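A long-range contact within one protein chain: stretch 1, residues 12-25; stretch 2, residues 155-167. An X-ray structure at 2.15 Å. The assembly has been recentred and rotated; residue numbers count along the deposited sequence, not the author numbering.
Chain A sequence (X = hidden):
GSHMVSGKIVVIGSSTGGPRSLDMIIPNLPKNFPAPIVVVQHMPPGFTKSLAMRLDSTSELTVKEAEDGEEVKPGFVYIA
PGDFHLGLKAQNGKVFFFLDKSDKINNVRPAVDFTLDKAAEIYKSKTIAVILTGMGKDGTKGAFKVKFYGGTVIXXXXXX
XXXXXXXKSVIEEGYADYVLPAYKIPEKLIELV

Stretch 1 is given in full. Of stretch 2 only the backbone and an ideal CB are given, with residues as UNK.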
# COMPACT_ATOMS: atom_id res chain seq x y z
N ILE A 12 0.34 -0.68 0.53
CA ILE A 12 0.83 0.36 1.43
C ILE A 12 -0.00 1.62 1.32
O ILE A 12 -0.31 2.08 0.21
CB ILE A 12 2.29 0.75 1.09
CG1 ILE A 12 3.17 -0.50 1.03
CG2 ILE A 12 2.81 1.76 2.10
CD1 ILE A 12 4.66 -0.21 0.84
N GLY A 13 -0.36 2.18 2.47
CA GLY A 13 -1.14 3.40 2.52
C GLY A 13 -0.32 4.46 3.24
O GLY A 13 0.24 4.19 4.31
N SER A 14 -0.25 5.65 2.67
CA SER A 14 0.53 6.73 3.26
C SER A 14 -0.01 8.11 2.91
O SER A 14 -0.71 8.28 1.91
CB SER A 14 1.98 6.62 2.80
OG SER A 14 2.05 6.53 1.38
N SER A 15 0.35 9.10 3.72
CA SER A 15 -0.06 10.47 3.49
C SER A 15 1.07 11.44 3.83
O SER A 15 2.10 11.45 3.16
CB SER A 15 -1.33 10.79 4.27
OG SER A 15 -1.92 11.98 3.79
N THR A 16 0.89 12.25 4.88
CA THR A 16 1.90 13.22 5.30
C THR A 16 3.23 12.54 5.62
O THR A 16 3.29 11.63 6.45
CB THR A 16 1.41 14.02 6.53
OG1 THR A 16 0.09 14.52 6.27
CG2 THR A 16 2.34 15.19 6.80
N GLY A 17 4.29 12.98 4.95
CA GLY A 17 5.60 12.39 5.16
C GLY A 17 5.73 11.02 4.50
O GLY A 17 6.75 10.33 4.68
N GLY A 18 4.72 10.64 3.72
CA GLY A 18 4.73 9.35 3.04
C GLY A 18 6.00 9.06 2.26
O GLY A 18 6.65 8.04 2.50
N PRO A 19 6.39 9.94 1.31
CA PRO A 19 7.60 9.76 0.50
C PRO A 19 8.88 9.56 1.32
O PRO A 19 9.73 8.76 0.95
CB PRO A 19 7.63 11.05 -0.31
CG PRO A 19 6.17 11.32 -0.55
CD PRO A 19 5.58 11.07 0.82
N ARG A 20 9.00 10.28 2.43
CA ARG A 20 10.16 10.17 3.30
C ARG A 20 10.28 8.76 3.90
O ARG A 20 11.37 8.20 3.98
CB ARG A 20 10.10 11.22 4.42
CG ARG A 20 11.40 11.34 5.20
CD ARG A 20 11.30 12.32 6.37
NE ARG A 20 10.54 11.76 7.48
CZ ARG A 20 10.95 11.73 8.74
NH1 ARG A 20 12.12 12.24 9.09
NH2 ARG A 20 10.16 11.21 9.67
N SER A 21 9.16 8.18 4.33
CA SER A 21 9.19 6.84 4.90
C SER A 21 9.34 5.76 3.84
O SER A 21 10.00 4.75 4.06
CB SER A 21 7.95 6.58 5.75
OG SER A 21 8.02 7.33 6.94
N LEU A 22 8.75 6.00 2.67
CA LEU A 22 8.85 5.07 1.55
C LEU A 22 10.30 4.96 1.08
O LEU A 22 10.72 3.90 0.60
CB LEU A 22 7.94 5.50 0.41
CG LEU A 22 6.44 5.25 0.63
CD1 LEU A 22 5.61 6.05 -0.36
CD2 LEU A 22 6.15 3.77 0.50
N ASP A 23 11.07 6.03 1.26
CA ASP A 23 12.48 6.06 0.88
C ASP A 23 13.28 5.07 1.72
O ASP A 23 14.35 4.63 1.30
CB ASP A 23 13.09 7.45 1.09
CG ASP A 23 12.69 8.44 0.02
OD1 ASP A 23 12.17 8.03 -1.04
OD2 ASP A 23 12.90 9.65 0.25
N MET A 24 12.79 4.79 2.92
CA MET A 24 13.45 3.85 3.83
C MET A 24 12.95 2.42 3.60
O MET A 24 13.49 1.47 4.16
CB MET A 24 13.16 4.22 5.29
CG MET A 24 13.68 5.57 5.75
SD MET A 24 13.38 5.84 7.53
CE MET A 24 12.15 7.14 7.47
N ILE A 25 11.92 2.28 2.76
CA ILE A 25 11.33 0.96 2.49
C ILE A 25 11.58 0.39 1.10
O ILE A 25 12.28 -0.61 0.95
CB ILE A 25 9.80 0.99 2.73
CG1 ILE A 25 9.48 1.52 4.13
CG2 ILE A 25 9.20 -0.40 2.56
CD1 ILE A 25 8.00 1.68 4.40
N UNK A 155 1.94 -1.53 10.97
CA UNK A 155 1.73 -0.10 11.19
C UNK A 155 3.09 0.53 11.46
O UNK A 155 3.93 -0.06 12.14
CB UNK A 155 0.76 0.16 12.35
N UNK A 156 3.31 1.72 10.89
CA UNK A 156 4.57 2.41 11.09
C UNK A 156 4.67 2.99 12.50
O UNK A 156 3.74 3.63 12.99
CB UNK A 156 4.73 3.52 10.05
N UNK A 157 5.80 2.72 13.15
CA UNK A 157 6.08 3.20 14.49
C UNK A 157 6.22 4.73 14.48
O UNK A 157 6.72 5.31 13.51
CB UNK A 157 7.35 2.54 15.04
N UNK A 158 5.81 5.36 15.57
CA UNK A 158 5.88 6.82 15.72
C UNK A 158 7.27 7.40 15.46
O UNK A 158 7.40 8.54 15.02
CB UNK A 158 5.43 7.21 17.13
N UNK A 159 8.30 6.61 15.73
CA UNK A 159 9.69 7.04 15.53
C UNK A 159 9.97 7.67 14.17
O UNK A 159 10.52 8.77 14.08
CB UNK A 159 10.62 5.84 15.72
N UNK A 160 9.59 6.97 13.11
CA UNK A 160 9.84 7.44 11.75
C UNK A 160 8.71 8.22 11.07
O UNK A 160 8.87 8.66 9.94
CB UNK A 160 10.18 6.23 10.88
N UNK A 161 7.60 8.41 11.77
CA UNK A 161 6.46 9.14 11.21
C UNK A 161 6.59 10.65 11.33
O UNK A 161 7.13 11.17 12.31
CB UNK A 161 5.17 8.69 11.90
N UNK A 162 6.07 11.35 10.33
CA UNK A 162 6.04 12.80 10.38
C UNK A 162 4.75 13.09 11.17
O UNK A 162 4.74 13.92 12.08
CB UNK A 162 6.06 13.45 8.99
N UNK A 163 3.70 12.33 10.85
CA UNK A 163 2.41 12.43 11.52
C UNK A 163 1.95 11.01 11.91
O UNK A 163 1.70 10.17 11.05
CB UNK A 163 1.38 13.12 10.62
N UNK A 164 1.86 10.77 13.21
CA UNK A 164 1.45 9.47 13.72
C UNK A 164 -0.06 9.42 13.87
O UNK A 164 -0.57 9.30 14.98
CB UNK A 164 2.13 9.17 15.06
N UNK A 165 -0.77 9.56 12.76
CA UNK A 165 -2.22 9.51 12.81
C UNK A 165 -2.76 8.23 12.22
O UNK A 165 -3.40 7.44 12.92
CB UNK A 165 -2.82 10.71 12.08
N UNK A 166 -2.47 7.99 10.94
CA UNK A 166 -2.94 6.79 10.26
C UNK A 166 -2.50 5.50 10.95
O UNK A 166 -3.32 4.61 11.18
CB UNK A 166 -2.44 6.79 8.81
N UNK A 167 -1.20 5.37 11.30
CA UNK A 167 -0.74 4.15 11.97
C UNK A 167 -1.39 4.00 13.35
O UNK A 167 -1.80 2.91 13.75
CB UNK A 167 0.78 4.16 12.11

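Position 155 continues a strand (phi/psi -113/139), and its CB has nothing of stretch 1 close by; stretch 1 sets no preference here, and the residue is A155. At 156, also extended, CA-to-CB points toward stretch 1, but again no atom of stretch 1 lies close to the CB. A longer side chain could cross that gap to the hydroxyl of S21, so Glu, Gln or another extended polar residue would suit. The deposited residue is E156, with chi1 and chi2 both t, and S21 OG donates a hydrogen bond to E156 OE2 at 2.6 Å.

Positions 157, 158 and 159 meet no part of stretch 1, which leaves the choice open; they are D157, K158 and E159.

At 160 the CB points sideways, 4.0 Å from M24 CE and 4.6 Å from S21 OG. A small or medium residue fits, either apolar against the methyl or hydroxylated. T160 combines both characters: its CB packs against M24 CE at 4.0 Å, and OG1, set by chi1 p, donates to E156 OE2 at 2.7 Å. That carboxylate oxygen therefore receives both hydroxyls. The backbone of 160 contributes separately, since R20 NH2 makes a weak hydrogen bond to T160 O (2.9 Å, angle 117°).

Position 161 points away, so many residues would do; it is C161. Its carbonyl matters more: one water accepts from R20 NH2 (2.8 Å from the water O) and donates to C161 O (3.1 Å from the same atom).

At 162 the CB points toward stretch 1, 4.0 Å from G17 CA and 4.2 Å from T16 O. The bare CA of G17 leaves room for an aliphatic or other modest side chain. V162 uses it: CG2 lies 3.6 Å from G17 CA and 3.6 Å from R20 NE.

At 163 the CB also points toward stretch 1, 4.2 Å from T16 CB, which favours a small or branched apolar residue, although Thr could fit. In V163, CG2 meets T16 CG2 at 3.7 Å.

Positions 164 and 165 are out of reach; they are F164 and G165.

At 166 the CB points toward stretch 1 across a wide gap, calling for a long, flexible side chain. M166 spans it: CE lies 3.6 Å from S14 CA and 3.7 Å from G13 O, while SD is 3.7 Å from S15 CB. Position 167 makes no contact; it is P167.

Stretch 2, residues 155-167: AEDKETCVVFGMP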
# COMPACT_ATOMS: atom_id res chain seq x y z
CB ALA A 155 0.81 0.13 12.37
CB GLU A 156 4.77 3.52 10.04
CG GLU A 156 6.14 4.21 10.13
CD GLU A 156 6.37 5.27 9.05
OE1 GLU A 156 5.46 5.53 8.24
OE2 GLU A 156 7.48 5.85 9.01
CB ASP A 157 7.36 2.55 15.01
CG ASP A 157 7.65 2.88 16.47
OD1 ASP A 157 7.36 2.04 17.34
OD2 ASP A 157 8.18 3.97 16.74
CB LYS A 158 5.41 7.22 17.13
CG LYS A 158 5.24 8.72 17.32
CD LYS A 158 4.84 9.06 18.75
CE LYS A 158 4.62 10.56 18.92
NZ LYS A 158 3.45 11.06 18.13
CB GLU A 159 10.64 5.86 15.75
CG GLU A 159 12.11 6.20 15.55
CD GLU A 159 13.02 4.97 15.59
OE1 GLU A 159 12.68 3.99 16.29
OE2 GLU A 159 14.07 5.00 14.93
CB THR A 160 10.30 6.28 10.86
OG1 THR A 160 9.34 5.21 10.92
CG2 THR A 160 11.65 5.75 11.32
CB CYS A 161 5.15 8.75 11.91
SG CYS A 161 4.53 7.09 11.63
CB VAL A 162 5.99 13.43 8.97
CG1 VAL A 162 5.81 14.93 9.07
CG2 VAL A 162 7.29 13.12 8.23
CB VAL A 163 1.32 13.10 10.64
CG1 VAL A 163 -0.01 13.07 11.35
CG2 VAL A 163 1.69 14.55 10.35
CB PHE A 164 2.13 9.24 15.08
CG PHE A 164 2.00 7.83 15.61
CD1 PHE A 164 2.36 6.74 14.82
CD2 PHE A 164 1.59 7.60 16.92
CE1 PHE A 164 2.31 5.45 15.33
CE2 PHE A 164 1.53 6.31 17.43
CZ PHE A 164 1.90 5.23 16.63
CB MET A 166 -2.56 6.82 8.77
CG MET A 166 -3.36 7.87 7.99
SD MET A 166 -2.96 8.11 6.24
CE MET A 166 -1.80 6.76 5.94
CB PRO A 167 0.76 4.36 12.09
CG PRO A 167 1.09 5.27 10.94
CD PRO A 167 -0.05 6.25 10.99
O HOH W 1 10.25 11.14 12.50
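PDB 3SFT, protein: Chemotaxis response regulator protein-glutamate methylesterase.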